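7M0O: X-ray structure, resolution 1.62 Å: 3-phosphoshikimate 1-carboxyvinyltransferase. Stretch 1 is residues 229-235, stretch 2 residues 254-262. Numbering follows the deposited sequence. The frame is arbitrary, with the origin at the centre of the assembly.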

# COMPACT_ATOMS: atom_id res chain seq x y z
N PHE A 229 8.35 1.14 -14.04
CA PHE A 229 8.10 1.89 -15.26
C PHE A 229 9.03 3.10 -15.34
O PHE A 229 9.58 3.39 -16.40
N PHE A 230 9.29 3.74 -14.19
CA PHE A 230 10.30 4.79 -14.12
C PHE A 230 11.68 4.27 -14.52
O PHE A 230 12.43 4.93 -15.24
N ALA A 231 12.06 3.08 -14.01
CA ALA A 231 13.37 2.49 -14.34
C ALA A 231 13.50 2.18 -15.83
O ALA A 231 14.57 2.40 -16.42
N ALA A 232 12.45 1.64 -16.44
CA ALA A 232 12.47 1.37 -17.88
C ALA A 232 12.77 2.64 -18.67
O ALA A 232 13.55 2.62 -19.64
N ALA A 233 12.19 3.78 -18.25
CA ALA A 233 12.45 5.03 -18.95
C ALA A 233 13.89 5.49 -18.75
O ALA A 233 14.53 5.95 -19.70
N ALA A 234 14.42 5.37 -17.53
CA ALA A 234 15.78 5.83 -17.26
C ALA A 234 16.80 5.02 -18.05
O ALA A 234 17.86 5.55 -18.45
N LEU A 235 16.48 3.77 -18.34
CA LEU A 235 17.37 2.86 -19.04
C LEU A 235 17.36 3.09 -20.54
O LEU A 235 18.30 2.67 -21.22
N ASP A 254 8.38 5.33 -1.57
CA ASP A 254 9.10 4.72 -2.69
C ASP A 254 9.15 5.62 -3.92
O ASP A 254 9.90 5.29 -4.84
N LEU A 255 8.38 6.72 -3.96
CA LEU A 255 8.63 7.73 -5.00
C LEU A 255 10.08 8.22 -4.95
O LEU A 255 10.63 8.61 -5.98
N GLY A 256 10.72 8.18 -3.78
CA GLY A 256 12.13 8.55 -3.67
C GLY A 256 13.07 7.74 -4.55
O GLY A 256 14.23 8.12 -4.71
N PHE A 257 12.60 6.62 -5.10
CA PHE A 257 13.42 5.90 -6.06
C PHE A 257 13.82 6.80 -7.23
O PHE A 257 14.91 6.65 -7.79
N VAL A 258 12.97 7.76 -7.62
CA VAL A 258 13.32 8.55 -8.80
C VAL A 258 14.47 9.51 -8.52
O VAL A 258 15.16 9.93 -9.46
N ASP A 259 14.71 9.85 -7.25
CA ASP A 259 15.87 10.67 -6.91
C ASP A 259 17.17 9.90 -7.15
O ASP A 259 18.19 10.50 -7.51
N VAL A 260 17.13 8.57 -6.99
CA VAL A 260 18.25 7.71 -7.37
C VAL A 260 18.45 7.73 -8.88
O VAL A 260 19.58 7.84 -9.38
N LEU A 261 17.37 7.58 -9.64
CA LEU A 261 17.48 7.64 -11.10
C LEU A 261 18.08 8.97 -11.56
O LEU A 261 18.92 9.00 -12.48
N ARG A 262 17.70 10.08 -10.93
CA ARG A 262 18.28 11.37 -11.28
C ARG A 262 19.79 11.40 -11.02
O ARG A 262 20.56 11.91 -11.83

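Stretch 1 is helical, and the helix of stretch 2, which follows a 3-10 segment at 254-255, runs almost parallel to it: the N-to-C directions of helices 229-235 and 257-262 differ by 6°, and the axes approach to 10.4 Å. Two CA pairs set the register, Phe230 CA with Val258 CA at 7.2 Å and Ala234 CA with Leu261 CA at 6.6 Å. One helical turn on stretch 1 thus matches three residues on stretch 2. The contact buries 258 Å², both sides summed, and no hydrogen bond crosses it, so the evidence for packing lies in apolar distances and side-chain directions.

Phe229, with chi1 at -64° (m), lies outside the contact; its side chain comes no nearer than 8.9 Å to stretch 2. The next residue, Phe230, supplies the largest share, with 70 Å² covered. Its CA-to-CB bond points toward stretch 2, and chi1 of -73° (m) with chi2 of -38° sets the ring against Val258 and Leu255. Val258, also pointing toward the partner and in the m rotamer (-56°), places CG1 over one face of the ring. That methyl carbon is 3.8 Å from the ring centroid and 30° off the normal, the geometry of a CH-pi contact, and Phe230 CD2 lies 3.4 Å from Val258 CG1. Leu255 starts from a sideways CA-to-CB bond, but its t, p conformation (-172°, 58°) brings the end of the side chain nearer, and Leu255 CD1 reaches 3.9 Å from Phe230 CE2. Its approach to the ring is oblique. Leu261 meets the same residue nearer the backbone, with its CD1 3.9 Å from Phe230 CB and 3.7 Å from Phe230 O. That carbonyl oxygen is already engaged along its own helix, accepting a hydrogen bond from Ala234 N at 3.1 Å.

Ala231 points sideways, yet its methyl group still meets an aromatic ring: Ala231 CB is 4.1 Å from Phe257 CE2, at the edge of the ring and near its plane. Phe257 points toward stretch 1 with chi1 of 178° (t) and chi2 of 71°. Leu261 CD1 also comes within 4.0 Å of Ala231 N.

Ala232 and Ala233 make no contact across the stretches; their CB atoms stay 8.6 and 6.9 Å away, respectively. Ala234, one turn beyond Phe230, points toward stretch 2 again, and its CB meets Leu261 CD2 at 4.0 Å. Leu261, itself directed toward stretch 1 in the m, t rotamer (-62°, 179°), therefore reaches across one turn of the helix: Leu261 CD1 lies near Phe230 and Ala231 and is also 4.1 Å from Ala234 CB, scarcely farther than CD2. Leu235 (t, p) is buried but turns sideways, and its side chain remains 7.7 Å from stretch 2.

The polar partners lie off this interface. Arg262 NH1 donates to Asp259 OD1 at 2.9 Å with an N-H...acceptor angle of 150°, forming a salt bridge within stretch 2, while Asp254 OD2 is hydrogen-bonded elsewhere in the structure.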

# COMPACT_ATOMS: atom_id res chain seq x y z
CB PHE A 229 6.60 2.25 -15.32
CG PHE A 229 5.70 1.03 -15.43
CD1 PHE A 229 5.19 0.62 -16.65
CD2 PHE A 229 5.44 0.25 -14.31
CE1 PHE A 229 4.40 -0.52 -16.75
CE2 PHE A 229 4.68 -0.91 -14.41
CZ PHE A 229 4.15 -1.29 -15.64
CB PHE A 230 10.35 5.39 -12.71
CG PHE A 230 9.17 6.28 -12.33
CD1 PHE A 230 8.58 7.15 -13.24
CD2 PHE A 230 8.71 6.27 -11.04
CE1 PHE A 230 7.52 7.98 -12.84
CE2 PHE A 230 7.66 7.10 -10.63
CZ PHE A 230 7.07 7.95 -11.53
CB ALA A 231 13.59 1.21 -13.53
CB ALA A 232 11.13 0.77 -18.31
CB ALA A 233 11.47 6.11 -18.49
CB ALA A 234 16.07 5.73 -15.76
CB LEU A 235 16.94 1.43 -18.73
CG LEU A 235 17.65 0.27 -19.39
CD1 LEU A 235 19.09 0.27 -18.89
CD2 LEU A 235 16.91 -0.98 -19.03
CB ASP A 254 8.48 3.38 -3.07
CG ASP A 254 8.90 2.26 -2.14
OD1 ASP A 254 9.70 2.50 -1.20
OD2 ASP A 254 8.40 1.13 -2.32
CB LEU A 255 7.66 8.91 -4.88
CG LEU A 255 7.75 9.90 -6.05
CD1 LEU A 255 7.46 9.20 -7.38
CD2 LEU A 255 6.77 11.05 -5.90
CB PHE A 257 12.67 4.65 -6.54
CG PHE A 257 13.40 3.84 -7.58
CD1 PHE A 257 14.54 3.11 -7.24
CD2 PHE A 257 12.95 3.80 -8.90
CE1 PHE A 257 15.20 2.35 -8.18
CE2 PHE A 257 13.61 3.06 -9.85
CZ PHE A 257 14.75 2.34 -9.51
CB VAL A 258 12.12 9.34 -9.39
CG1 VAL A 258 10.97 8.41 -9.73
CG2 VAL A 258 11.67 10.47 -8.46
CB ASP A 259 15.77 11.14 -5.46
CG ASP A 259 14.57 12.03 -5.22
OD1 ASP A 259 14.27 12.86 -6.09
OD2 ASP A 259 13.92 11.91 -4.15
CB VAL A 260 18.03 6.27 -6.85
CG1 VAL A 260 19.20 5.38 -7.26
CG2 VAL A 260 17.85 6.26 -5.32
CB LEU A 261 16.12 7.42 -11.75
CG LEU A 261 15.48 6.05 -11.47
CD1 LEU A 261 14.12 5.98 -12.15
CD2 LEU A 261 16.39 4.88 -11.89
CB ARG A 262 17.57 12.49 -10.52
CG ARG A 262 17.96 13.88 -11.03
CD ARG A 262 17.51 15.00 -10.09
NE ARG A 262 16.06 15.21 -10.16
CZ ARG A 262 15.23 14.92 -9.16
NH1 ARG A 262 15.70 14.40 -8.04
NH2 ARG A 262 13.93 15.14 -9.28